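Local coordinates for protein ferredoxin (Rhodopseudomonas palustris, PDB 4LTU) that probably carries electrons in redox reactions by means of a single [2Fe-2S] cluster, as a member of the adrenodoxin/putidaredoxin family of ferredoxins, at residues P2-I7 with V16-G21; Y52-W57 with G97-I102; T48-V53 with D73-D78. All blocks are in the same frame, centred on the assembly; numbering follows the deposited sequence.

Interaction 1 (P2-I7 with V16-G21); sequences PSITFI and VDAAIG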
# COMPACT_ATOMS: atom_id res chain seq x y z
N PRO A 2 6.69 -5.65 13.10
CA PRO A 2 7.07 -4.29 12.72
C PRO A 2 5.93 -3.28 12.71
O PRO A 2 4.88 -3.49 13.35
CB PRO A 2 7.64 -4.49 11.31
CG PRO A 2 8.28 -5.82 11.36
CD PRO A 2 7.40 -6.66 12.29
N SER A 3 6.14 -2.19 11.99
CA SER A 3 5.32 -1.02 12.10
C SER A 3 5.36 -0.28 10.78
O SER A 3 6.43 -0.06 10.20
CB SER A 3 5.88 -0.12 13.21
OG SER A 3 4.90 0.77 13.70
N ILE A 4 4.17 0.11 10.32
CA ILE A 4 4.01 0.81 9.07
C ILE A 4 3.40 2.14 9.40
O ILE A 4 2.44 2.22 10.15
CB ILE A 4 3.01 0.12 8.10
CG1 ILE A 4 3.36 -1.34 7.83
CG2 ILE A 4 2.93 0.88 6.77
CD1 ILE A 4 2.19 -2.09 7.26
N THR A 5 3.93 3.19 8.78
CA THR A 5 3.34 4.52 8.88
C THR A 5 2.45 4.79 7.66
O THR A 5 2.92 4.70 6.53
CB THR A 5 4.46 5.57 8.97
OG1 THR A 5 5.46 5.10 9.89
CG2 THR A 5 3.92 6.88 9.42
N PHE A 6 1.17 5.10 7.89
CA PHE A 6 0.26 5.50 6.81
C PHE A 6 -0.06 7.00 6.86
O PHE A 6 -0.35 7.52 7.94
CB PHE A 6 -1.07 4.73 6.87
CG PHE A 6 -1.02 3.34 6.27
CD1 PHE A 6 -1.32 3.13 4.92
CD2 PHE A 6 -0.74 2.23 7.07
CE1 PHE A 6 -1.31 1.84 4.36
CE2 PHE A 6 -0.72 0.94 6.52
CZ PHE A 6 -1.00 0.74 5.17
N ILE A 7 -0.03 7.67 5.71
CA ILE A 7 -0.38 9.10 5.64
C ILE A 7 -1.58 9.37 4.73
O ILE A 7 -1.58 9.00 3.56
CB ILE A 7 0.83 9.96 5.22
CG1 ILE A 7 1.88 9.93 6.33
CG2 ILE A 7 0.41 11.41 4.87
CD1 ILE A 7 3.27 9.85 5.81
N VAL A 16 0.42 1.67 12.29
CA VAL A 16 -0.26 0.38 12.42
C VAL A 16 0.75 -0.72 12.65
O VAL A 16 1.79 -0.78 11.98
CB VAL A 16 -1.19 0.05 11.19
CG1 VAL A 16 -1.97 1.30 10.73
CG2 VAL A 16 -0.41 -0.52 10.04
N ASP A 17 0.45 -1.59 13.59
CA ASP A 17 1.23 -2.80 13.74
C ASP A 17 1.03 -3.74 12.55
O ASP A 17 -0.01 -3.74 11.89
CB ASP A 17 0.86 -3.49 15.04
CG ASP A 17 0.92 -2.54 16.23
OD1 ASP A 17 1.80 -2.73 17.08
OD2 ASP A 17 0.10 -1.59 16.30
N ALA A 18 2.06 -4.51 12.28
CA ALA A 18 2.02 -5.50 11.25
C ALA A 18 3.01 -6.57 11.63
O ALA A 18 4.10 -6.28 12.10
CB ALA A 18 2.37 -4.88 9.89
N ALA A 19 2.61 -7.82 11.46
CA ALA A 19 3.52 -8.92 11.69
C ALA A 19 4.31 -9.06 10.41
O ALA A 19 3.93 -8.49 9.38
CB ALA A 19 2.73 -10.19 12.00
N ILE A 20 5.42 -9.80 10.47
CA ILE A 20 6.16 -10.16 9.30
C ILE A 20 5.23 -11.05 8.47
O ILE A 20 4.57 -11.96 9.01
CB ILE A 20 7.45 -10.91 9.70
CG1 ILE A 20 8.26 -10.06 10.69
CG2 ILE A 20 8.30 -11.20 8.47
CD1 ILE A 20 9.51 -10.75 11.25
N GLY A 21 5.12 -10.75 7.17
CA GLY A 21 4.28 -11.52 6.26
C GLY A 21 2.93 -10.93 5.93
O GLY A 21 2.37 -11.23 4.86
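Ile4 and Val16 face each other as a hydrogen-bonded antiparallel pair, and their side chains meet on the face of the sheet that helix 24-29 covers. Ile4 N reaches Val16 O at 3.0 Å, and Val16 N returns the bond to Ile4 O with equal length, so the two residues are paired both ways. The Ile4 side chain can be followed outward from here. Its CB rests 4.0 Å from Val16 CG2, while its own CG2 packs on Leu98 O of segment 97-102. CG1 stands beside the backbone N (chi1 -54°). From it the chain extends to CD1, which lies 3.8 Å from Ala18 CB and 4.1 Å from Val16 CG2. The two strands form the first hairpin of the beta-grasp fold found in ferredoxins of this kind, whose sheet curls round a helix. Ala27 of that helix touches Ile4, Val16 and Ala18, so small or branched apolar residues suit all three positions. Further along the strand, the Phe6 ring presents its edge to Val16, whose CG2 lies in the ring plane 3.8 Å from CE2. On the other face Ser3 and Asp17 form a non-hydrogen-bonded pair near solvent, where polar side chains are at ease. Past this last bridge pair Ala18 N bonds to Pro2 O at 3.2 Å, and the donor stands 50° out of the carbonyl plane. Pro2 CD packs on Ile20 CG1 at 3.9 Å.

Interaction 2 (Y52-W57 with G97-I102); sequences YVDDLW and GLVLRI. Unlike the reference sequence in segment 97-102: Ile102 (reference Leu).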
# COMPACT_ATOMS: atom_id res chain seq x y z
N TYR A 52 0.96 5.12 -2.42
CA TYR A 52 2.27 5.66 -2.81
C TYR A 52 3.31 5.37 -1.73
O TYR A 52 3.18 5.80 -0.59
CB TYR A 52 2.23 7.16 -3.12
CG TYR A 52 0.96 7.70 -3.81
CD1 TYR A 52 0.54 7.23 -5.06
CD2 TYR A 52 0.23 8.75 -3.24
CE1 TYR A 52 -0.60 7.74 -5.70
CE2 TYR A 52 -0.91 9.28 -3.87
CZ TYR A 52 -1.31 8.77 -5.11
OH TYR A 52 -2.44 9.30 -5.73
N VAL A 53 4.33 4.61 -2.10
CA VAL A 53 5.44 4.35 -1.22
C VAL A 53 6.28 5.64 -1.10
O VAL A 53 6.43 6.39 -2.09
CB VAL A 53 6.28 3.21 -1.76
CG1 VAL A 53 7.38 2.85 -0.80
CG2 VAL A 53 5.37 1.99 -2.03
N ASP A 54 6.78 5.91 0.10
CA ASP A 54 7.64 7.06 0.27
C ASP A 54 8.87 6.95 -0.61
O ASP A 54 9.53 5.89 -0.65
CB ASP A 54 8.07 7.24 1.73
CG ASP A 54 8.46 8.67 2.03
OD1 ASP A 54 7.72 9.58 1.59
OD2 ASP A 54 9.51 8.88 2.69
N ASP A 55 9.16 8.05 -1.31
CA ASP A 55 10.34 8.22 -2.17
C ASP A 55 11.59 7.46 -1.68
O ASP A 55 12.29 6.85 -2.48
CB ASP A 55 10.63 9.72 -2.32
CG ASP A 55 11.79 10.01 -3.30
OD1 ASP A 55 11.92 9.27 -4.32
OD2 ASP A 55 12.56 10.97 -3.04
N LEU A 56 11.84 7.49 -0.38
CA LEU A 56 13.01 6.88 0.22
C LEU A 56 12.90 5.39 0.53
O LEU A 56 13.92 4.72 0.72
CB LEU A 56 13.44 7.65 1.49
CG LEU A 56 13.68 9.16 1.31
CD1 LEU A 56 13.57 9.85 2.65
CD2 LEU A 56 15.03 9.51 0.58
N TRP A 57 11.67 4.86 0.56
CA TRP A 57 11.44 3.44 0.88
C TRP A 57 11.22 2.56 -0.36
O TRP A 57 11.33 1.34 -0.28
CB TRP A 57 10.26 3.25 1.87
CG TRP A 57 10.55 3.61 3.30
CD1 TRP A 57 10.34 4.82 3.90
CD2 TRP A 57 11.11 2.76 4.32
NE1 TRP A 57 10.74 4.78 5.22
CE2 TRP A 57 11.21 3.53 5.50
CE3 TRP A 57 11.54 1.43 4.34
CZ2 TRP A 57 11.72 3.00 6.71
CZ3 TRP A 57 12.05 0.91 5.54
CH2 TRP A 57 12.13 1.69 6.70
N GLY A 97 9.20 0.57 9.84
CA GLY A 97 9.31 2.01 9.53
C GLY A 97 8.76 2.45 8.17
O GLY A 97 8.70 3.66 7.89
N LEU A 98 8.33 1.49 7.34
CA LEU A 98 7.80 1.79 6.00
C LEU A 98 6.70 2.84 6.00
O LEU A 98 5.76 2.78 6.82
CB LEU A 98 7.29 0.51 5.32
CG LEU A 98 6.78 0.61 3.88
CD1 LEU A 98 7.89 0.87 2.87
CD2 LEU A 98 5.99 -0.64 3.52
N VAL A 99 6.81 3.79 5.08
CA VAL A 99 5.87 4.89 5.04
C VAL A 99 5.03 4.77 3.78
O VAL A 99 5.57 4.66 2.68
CB VAL A 99 6.60 6.25 5.08
CG1 VAL A 99 5.60 7.46 4.90
CG2 VAL A 99 7.40 6.39 6.35
N LEU A 100 3.72 4.77 3.94
CA LEU A 100 2.85 4.72 2.77
C LEU A 100 1.84 5.85 2.82
O LEU A 100 1.28 6.14 3.86
CB LEU A 100 2.13 3.38 2.64
CG LEU A 100 2.90 2.06 2.75
CD1 LEU A 100 1.86 0.92 2.88
CD2 LEU A 100 3.85 1.87 1.57
N ARG A 101 1.65 6.51 1.68
CA ARG A 101 0.63 7.53 1.58
C ARG A 101 -0.47 6.99 0.70
O ARG A 101 -0.21 6.28 -0.29
CB ARG A 101 1.23 8.84 1.04
CG ARG A 101 2.41 9.32 1.95
CD ARG A 101 2.84 10.75 1.71
NE ARG A 101 4.02 10.79 0.85
CZ ARG A 101 5.19 11.31 1.20
NH1 ARG A 101 5.34 11.88 2.40
NH2 ARG A 101 6.19 11.28 0.34
N ILE A 102 -1.70 7.32 1.08
CA ILE A 102 -2.89 6.81 0.46
C ILE A 102 -3.52 7.88 -0.44
O ILE A 102 -3.51 9.06 -0.10
CB ILE A 102 -3.90 6.25 1.51
CG1 ILE A 102 -3.93 7.08 2.77
CG2 ILE A 102 -3.53 4.80 1.93
CD1 ILE A 102 -4.68 6.36 3.94
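Trp57 lays one face of its indole on the backbone of Leu98 and Val99. Leu98 CA sits over the centre of the six-membered ring, 3.9 Å from its centroid, in a CH-pi contact, while Val99 N lies over the same face nearer the rim. Gly97 O comes 3.3 Å from Trp57 CZ2. A side chain at Gly97 would press against that same ring carbon, so glycine suits the site. Leu98 CD1 reaches back to Trp57 CB at 3.5 Å, and the Val99 side chain crosses the indole at about a right angle, with CG2 3.9 Å from NE1. An alanine in place of Trp57 would probably uncover the backbone at Leu98 and open a gap beside Val99 CG2. Asp54 and Arg101 meet differently: OD1 stands over one face of the guanidinium, 2.6 Å from NH2 in a salt bridge, with carboxylate and guanidinium planes 79° apart. The arginine chain bends at chi3 (-99°) on its way there. On the buried face Val53 and Leu100 lie side by side and point the same way, CG2 to CD2 at 3.9 Å. Backbone bonds fix this register: Tyr52 N to Arg101 O at 2.7 Å, Arg101 N to Tyr52 O, and Asp54 N to Val99 O. Strand 99-101, antiparallel to 50-53 here and parallel to 3-7 on its other flank, thus takes the central place in the mixed sheet of a beta-grasp ferredoxin.

Interaction 3 (T48-V53 with D73-D78); sequences TCHVYV and DGTASD. With FES (Fe2/s2 (inorganic) cluster), chain C.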
# COMPACT_ATOMS: atom_id res chain seq x y z
N THR A 48 -7.72 -1.16 -6.27
CA THR A 48 -8.38 -0.39 -5.21
C THR A 48 -7.75 -0.49 -3.82
O THR A 48 -8.37 -0.07 -2.82
CB THR A 48 -9.93 -0.73 -5.09
OG1 THR A 48 -10.11 -2.03 -4.52
CG2 THR A 48 -10.68 -0.65 -6.46
N CYS A 49 -6.55 -1.08 -3.75
CA CYS A 49 -5.69 -1.02 -2.56
C CYS A 49 -4.44 -0.15 -2.83
O CYS A 49 -3.40 -0.37 -2.20
CB CYS A 49 -5.23 -2.42 -2.16
SG CYS A 49 -4.15 -3.23 -3.39
N HIS A 50 -4.56 0.79 -3.77
CA HIS A 50 -3.49 1.69 -4.26
C HIS A 50 -2.77 2.40 -3.12
O HIS A 50 -3.42 2.85 -2.19
CB HIS A 50 -4.17 2.75 -5.17
CG HIS A 50 -3.24 3.63 -5.94
ND1 HIS A 50 -1.90 3.34 -6.14
CD2 HIS A 50 -3.49 4.76 -6.65
CE1 HIS A 50 -1.36 4.27 -6.92
NE2 HIS A 50 -2.32 5.12 -7.26
N VAL A 51 -1.45 2.48 -3.16
CA VAL A 51 -0.72 3.37 -2.25
C VAL A 51 0.47 4.00 -2.96
O VAL A 51 0.94 3.49 -3.97
CB VAL A 51 -0.19 2.67 -0.98
CG1 VAL A 51 -1.31 2.32 0.00
CG2 VAL A 51 0.67 1.45 -1.32
N TYR A 52 0.96 5.12 -2.42
CA TYR A 52 2.27 5.66 -2.81
C TYR A 52 3.31 5.37 -1.73
O TYR A 52 3.18 5.80 -0.59
CB TYR A 52 2.23 7.16 -3.12
CG TYR A 52 0.96 7.70 -3.81
CD1 TYR A 52 0.54 7.23 -5.06
CD2 TYR A 52 0.23 8.75 -3.24
CE1 TYR A 52 -0.60 7.74 -5.70
CE2 TYR A 52 -0.91 9.28 -3.87
CZ TYR A 52 -1.31 8.77 -5.11
OH TYR A 52 -2.44 9.30 -5.73
N VAL A 53 4.33 4.61 -2.10
CA VAL A 53 5.44 4.35 -1.22
C VAL A 53 6.28 5.64 -1.10
O VAL A 53 6.43 6.39 -2.09
CB VAL A 53 6.28 3.21 -1.76
CG1 VAL A 53 7.38 2.85 -0.80
CG2 VAL A 53 5.37 1.99 -2.03
N ASP A 73 -2.16 0.74 -13.98
CA ASP A 73 -2.65 1.82 -14.82
C ASP A 73 -4.16 1.92 -15.00
O ASP A 73 -4.65 2.75 -15.77
CB ASP A 73 -1.84 2.02 -16.13
CG ASP A 73 -1.68 0.77 -16.91
OD1 ASP A 73 -2.69 0.07 -17.07
OD2 ASP A 73 -0.55 0.49 -17.36
N GLY A 74 -4.89 1.13 -14.20
CA GLY A 74 -6.33 1.21 -14.08
C GLY A 74 -6.80 1.77 -12.74
O GLY A 74 -7.97 1.62 -12.37
N THR A 75 -5.88 2.42 -12.02
CA THR A 75 -6.20 3.00 -10.71
C THR A 75 -7.24 4.13 -10.83
O THR A 75 -7.41 4.68 -11.90
CB THR A 75 -4.93 3.49 -9.99
OG1 THR A 75 -4.14 4.27 -10.89
CG2 THR A 75 -4.11 2.32 -9.48
N ALA A 76 -7.93 4.45 -9.73
CA ALA A 76 -8.92 5.54 -9.75
C ALA A 76 -8.24 6.93 -9.76
O ALA A 76 -8.67 7.85 -10.52
CB ALA A 76 -9.90 5.40 -8.59
N SER A 77 -7.22 7.05 -8.90
CA SER A 77 -6.24 8.15 -8.86
C SER A 77 -5.02 7.71 -9.65
O SER A 77 -4.41 6.69 -9.32
CB SER A 77 -5.76 8.42 -7.42
OG SER A 77 -6.66 9.23 -6.68
N ASP A 78 -4.65 8.51 -10.65
CA ASP A 78 -3.59 8.15 -11.61
C ASP A 78 -2.24 7.75 -10.97
O ASP A 78 -1.76 8.38 -9.99
CB ASP A 78 -3.43 9.25 -12.68
CG ASP A 78 -4.56 9.23 -13.72
OD1 ASP A 78 -4.92 10.30 -14.28
OD2 ASP A 78 -5.11 8.14 -13.98
FE1 FES C . -7.37 -6.14 -5.13
FE2 FES C . -4.88 -5.36 -3.77
S1 FES C . -5.35 -5.88 -5.85
S2 FES C . -6.92 -5.54 -3.05
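A methyl group stands squarely over the middle of the His50 imidazole: Thr75 CG2 is 3.8 Å from the ring centroid and only 12° off the ring normal, a CH-pi contact. The two side chains cross at about a right angle. With OG1 of Thr75 set between the backbone N and the carbonyl carbon (chi1 47°), CG2 falls anti to the carbonyl carbon, and this apolar branch meets the ring. The other branch, OG1, has two carbonyl acceptors within reach, Leu72 O and Ser77 O, the latter at 2.9 Å; a threonine suits the place because one branch serves the ring and the other the loop's own backbone. The imidazole extends toward the loop with CG anti to the backbone N (chi1 -171°), and its edge faces Ser77 O and, farther off, Asp78 O. Tyr52, two residues along the strand, meets the His50 ring edge-to-face and sets its OH 3.8 Å from Ser77 CB. Ser77 OG in turn makes a weak hydrogen bond to Arg105 N in the C-terminal tail. The loop after helix 66-72 is thereby laid against the start of strand 50-53, where the strand leaves the cluster. There Cys49 SG binds an iron, FE2, at 2.3 Å, and Cys87 SG completes the protein's share of that iron's ligands. Cys40 and Cys46 also bind the cluster. The methyl over the ring and the tyrosine hydroxyl against a methylene act through close fit, and the methyl over one face would probably restrict turning of the imidazole, one residue after the iron ligand Cys49.

Overall arrangement
All three interactions reach one mixed sheet. Interactions 1 and 2 have centres 11 Å apart and are joined by neighbouring strands 3-7 and 99-101: probable hydrogen bonds link Thr5 O to Leu100 N and Thr5 N to Leu98 O, each 2.7 Å long. Interactions 2 and 3, with centres 14 Å apart, share Tyr52 and Val53 of strand 50-53, and Val51 packs on Ile102. Interactions 1 and 3 do not touch and lie on opposite sides of the chain's centre. The cluster is bound directly within interaction 3, through Cys49; the side chains of Phe6 in interaction 1 and Leu100 in interaction 2 each lie about 11 Å from it, touching one another.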